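Malate synthase (Haloferax volcanii, PDB 3OYZ) catalyses the magnesium-dependent condensation of acetyl-CoA with glyoxylate and the hydrolysis of malyl-CoA to malate and CoA in the glyoxylate cycle. Local coordinates at residues A[188-193]-A[207-212]. Sequence-based numbering, arbitrary orientation.
Sequences DGEVDY and PAWPEL. With MG (magnesium ion), chain D; PYR (pyruvic acid), chain C.
Tyr-193 turns the CD2-CE2 edge of its ring onto one face of the Trp-209 indole, a T-shaped stack with the planes at 84° and Tyr-193 CE2 3.5 Å from Trp-209 CD2. Pro-207 CB covers the opposite indole face toward the rim, and Glu-190 CG touches Trp-209 CD1 obliquely at 3.7 Å. Leu-212 CD2 sits over the centre of one tyrosine face in a CH-pi contact, 3.8 Å from the ring centroid. CG anti to the backbone N (chi1 173°) puts Leu-212 CG 3.6 Å from Asp-188 OD1, and the two side chains meet tip to tip. The polar ends are bound outside this apolar cluster: Asp-188 OD1 by Thr-216, Tyr-193 OH by Glu-163, Glu-190 by a salt bridge to Arg-244. An alanine in place of Trp-209 would probably leave the edge of Tyr-193 without its aromatic partner and open a gap beside Glu-190 CG. On helix 190-197, which also carries Tyr-193, Val-191 N and Asp-192 N hydrogen-bond the carboxylate of pyruvate, while Asp-192 OD2 binds magnesium at 1.9 Å, a site shared with Glu-158. The contact thus packs the start of helix 210-223 against the active-site turn of the TIM barrel, where strand 183-188 leads into helix 190-197, with Ile-157 of adjacent strand 152-157 touching both Asp-188 and Leu-212.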
ATOM      1  N   ASP A 188       7.306 -13.105   4.162  1.00 29.78           N
ATOM      2  CA  ASP A 188       8.016 -12.229   3.240  1.00 30.66           C
ATOM      3  C   ASP A 188       9.495 -12.579   3.105  1.00 34.34           C
ATOM      4  O   ASP A 188      10.134 -12.904   4.116  1.00 33.52           O
ATOM      5  CB  ASP A 188       7.896 -10.783   3.688  1.00 28.03           C
ATOM      6  CG  ASP A 188       6.489 -10.262   3.449  1.00 34.78           C
ATOM      7  OD1 ASP A 188       5.882 -10.828   2.521  1.00 30.22           O
ATOM      8  OD2 ASP A 188       5.993  -9.410   4.175  1.00 29.84           O
ATOM      9  N   GLY A 189      10.010 -12.442   1.885  1.00 32.62           N
ATOM     10  CA  GLY A 189      11.423 -12.597   1.646  1.00 33.62           C
ATOM     11  C   GLY A 189      11.977 -11.309   1.092  1.00 31.59           C
ATOM     12  O   GLY A 189      12.188 -11.210  -0.093  1.00 33.78           O
ATOM     13  N   GLU A 190      12.285 -10.357   1.957  1.00 31.97           N
ATOM     14  CA  GLU A 190      12.650  -9.016   1.505  1.00 33.50           C
ATOM     15  C   GLU A 190      13.882  -8.966   0.613  1.00 32.80           C
ATOM     16  O   GLU A 190      13.984  -8.048  -0.205  1.00 32.13           O
ATOM     17  CB  GLU A 190      12.782  -8.020   2.648  1.00 34.68           C
ATOM     18  CG  GLU A 190      11.491  -7.320   3.078  1.00 36.22           C
ATOM     19  CD  GLU A 190      10.717  -8.059   4.161  1.00 42.40           C
ATOM     20  OE1 GLU A 190      11.016  -9.259   4.309  1.00 33.15           O
ATOM     21  OE2 GLU A 190       9.797  -7.490   4.802  1.00 39.76           O
ATOM     22  N   VAL A 191      14.765  -9.953   0.722  1.00 33.73           N
ATOM     23  CA  VAL A 191      16.051  -9.855   0.027  1.00 34.25           C
ATOM     24  C   VAL A 191      15.837 -10.189  -1.455  1.00 34.43           C
ATOM     25  O   VAL A 191      16.136  -9.370  -2.322  1.00 33.35           O
ATOM     26  CB  VAL A 191      17.161 -10.732   0.641  1.00 34.95           C
ATOM     27  CG1 VAL A 191      18.456 -10.328  -0.045  1.00 36.70           C
ATOM     28  CG2 VAL A 191      17.276 -10.426   2.120  1.00 33.37           C
ATOM     29  N   ASP A 192      15.331 -11.379  -1.745  1.00 32.11           N
ATOM     30  CA  ASP A 192      15.010 -11.691  -3.133  1.00 31.27           C
ATOM     31  C   ASP A 192      13.888 -10.784  -3.684  1.00 30.66           C
ATOM     32  O   ASP A 192      13.872 -10.475  -4.885  1.00 30.89           O
ATOM     33  CB  ASP A 192      14.568 -13.139  -3.212  1.00 32.61           C
ATOM     34  CG  ASP A 192      15.767 -14.111  -3.302  1.00 39.20           C
ATOM     35  OD1 ASP A 192      16.640 -13.765  -4.116  1.00 39.66           O
ATOM     36  OD2 ASP A 192      15.816 -15.100  -2.523  1.00 37.79           O
ATOM     37  N   TYR A 193      13.039 -10.255  -2.808  1.00 30.07           N
ATOM     38  CA  TYR A 193      12.000  -9.356  -3.297  1.00 29.38           C
ATOM     39  C   TYR A 193      12.609  -8.059  -3.772  1.00 30.57           C
ATOM     40  O   TYR A 193      12.261  -7.545  -4.831  1.00 30.24           O
ATOM     41  CB  TYR A 193      11.036  -9.091  -2.140  1.00 29.28           C
ATOM     42  CG  TYR A 193       9.858  -8.193  -2.501  1.00 31.06           C
ATOM     43  CD1 TYR A 193       8.748  -8.726  -3.153  1.00 30.15           C
ATOM     44  CD2 TYR A 193       9.850  -6.841  -2.141  1.00 31.84           C
ATOM     45  CE1 TYR A 193       7.620  -7.881  -3.464  1.00 31.21           C
ATOM     46  CE2 TYR A 193       8.763  -6.029  -2.426  1.00 36.42           C
ATOM     47  CZ  TYR A 193       7.636  -6.562  -3.033  1.00 31.33           C
ATOM     48  OH  TYR A 193       6.625  -5.643  -3.295  1.00 34.84           O
ATOM     49  N   PRO A 207      15.482  -2.005   1.590  1.00 36.28           N
ATOM     50  CA  PRO A 207      14.358  -1.119   1.858  1.00 35.45           C
ATOM     51  C   PRO A 207      13.400  -1.750   2.915  1.00 32.81           C
ATOM     52  O   PRO A 207      13.333  -2.953   3.126  1.00 34.16           O
ATOM     53  CB  PRO A 207      13.593  -1.074   0.498  1.00 35.22           C
ATOM     54  CG  PRO A 207      14.504  -1.644  -0.486  1.00 34.84           C
ATOM     55  CD  PRO A 207      15.502  -2.561   0.230  1.00 36.02           C
ATOM     56  N   ALA A 208      12.554  -0.943   3.523  1.00 33.79           N
ATOM     57  CA  ALA A 208      11.617  -1.400   4.543  1.00 32.91           C
ATOM     58  C   ALA A 208      10.325  -2.075   4.019  1.00 32.32           C
ATOM     59  O   ALA A 208       9.678  -2.845   4.761  1.00 32.04           O
ATOM     60  CB  ALA A 208      11.317  -0.194   5.455  1.00 35.11           C
ATOM     61  N   TRP A 209       9.972  -1.810   2.756  1.00 31.86           N
ATOM     62  CA  TRP A 209       8.755  -2.374   2.071  1.00 30.85           C
ATOM     63  C   TRP A 209       7.525  -2.477   2.969  1.00 32.57           C
ATOM     64  O   TRP A 209       6.936  -3.556   3.128  1.00 32.26           O
ATOM     65  CB  TRP A 209       9.100  -3.785   1.589  1.00 32.52           C
ATOM     66  CG  TRP A 209      10.226  -3.849   0.615  1.00 29.24           C
ATOM     67  CD1 TRP A 209      11.423  -4.489   0.745  1.00 30.55           C
ATOM     68  CD2 TRP A 209      10.167  -3.331  -0.719  1.00 30.65           C
ATOM     69  NE1 TRP A 209      12.109  -4.382  -0.426  1.00 30.83           N
ATOM     70  CE2 TRP A 209      11.364  -3.683  -1.350  1.00 29.23           C
ATOM     71  CE3 TRP A 209       9.178  -2.645  -1.444  1.00 30.56           C
ATOM     72  CZ2 TRP A 209      11.652  -3.312  -2.681  1.00 28.07           C
ATOM     73  CZ3 TRP A 209       9.436  -2.319  -2.783  1.00 32.50           C
ATOM     74  CH2 TRP A 209      10.682  -2.632  -3.377  1.00 33.27           C
ATOM     75  N   PRO A 210       7.064  -1.338   3.502  1.00 31.65           N
ATOM     76  CA  PRO A 210       5.869  -1.426   4.363  1.00 32.17           C
ATOM     77  C   PRO A 210       4.668  -2.007   3.662  1.00 30.19           C
ATOM     78  O   PRO A 210       3.900  -2.746   4.270  1.00 31.40           O
ATOM     79  CB  PRO A 210       5.544   0.050   4.734  1.00 32.04           C
ATOM     80  CG  PRO A 210       6.401   0.905   3.826  1.00 32.32           C
ATOM     81  CD  PRO A 210       7.513   0.047   3.223  1.00 31.66           C
ATOM     82  N   GLU A 211       4.468  -1.664   2.388  1.00 31.79           N
ATOM     83  CA  GLU A 211       3.296  -2.190   1.653  1.00 32.04           C
ATOM     84  C   GLU A 211       3.327  -3.682   1.433  1.00 29.26           C
ATOM     85  O   GLU A 211       2.274  -4.334   1.526  1.00 29.41           O
ATOM     86  CB  GLU A 211       3.081  -1.538   0.273  1.00 34.22           C
ATOM     87  CG  GLU A 211       2.935  -0.008   0.351  1.00 45.38           C
ATOM     88  CD  GLU A 211       4.268   0.755   0.375  1.00 51.09           C
ATOM     89  OE1 GLU A 211       5.370   0.121   0.453  1.00 60.28           O
ATOM     90  OE2 GLU A 211       4.208   2.010   0.377  1.00 52.37           O
ATOM     91  N   LEU A 212       4.518  -4.231   1.195  1.00 30.29           N
ATOM     92  CA  LEU A 212       4.607  -5.681   1.091  1.00 29.36           C
ATOM     93  C   LEU A 212       4.107  -6.353   2.366  1.00 28.52           C
ATOM     94  O   LEU A 212       3.379  -7.320   2.292  1.00 28.69           O
ATOM     95  CB  LEU A 212       6.027  -6.147   0.776  1.00 26.48           C
ATOM     96  CG  LEU A 212       6.264  -7.642   0.810  1.00 31.54           C
ATOM     97  CD1 LEU A 212       5.423  -8.514  -0.157  1.00 33.19           C
ATOM     98  CD2 LEU A 212       7.762  -8.012   0.814  1.00 30.29           C
TER
HETATM   99 MG    MG D 500      14.887 -15.549  -0.938  1.00 32.11          MG
HETATM  100  C   PYR C 435      14.842 -13.680   1.082  1.00 38.18           C
HETATM  101  O   PYR C 435      14.968 -13.788  -0.185  1.00 39.37           O
HETATM  102  OXT PYR C 435      14.669 -12.554   1.676  1.00 34.51           O
HETATM  103  CA  PYR C 435      14.755 -14.870   1.805  1.00 48.55           C
HETATM  104  O3  PYR C 435      14.798 -16.017   1.186  1.00 46.92           O
HETATM  105  CB  PYR C 435      14.527 -14.836   3.270  1.00 49.87           C
HETATM  106  O   HOH W   1      16.974 -16.466  -0.296  1.00 45.25           O
HETATM  107  O   HOH W   2      14.490 -17.483  -1.231  1.00 42.29           O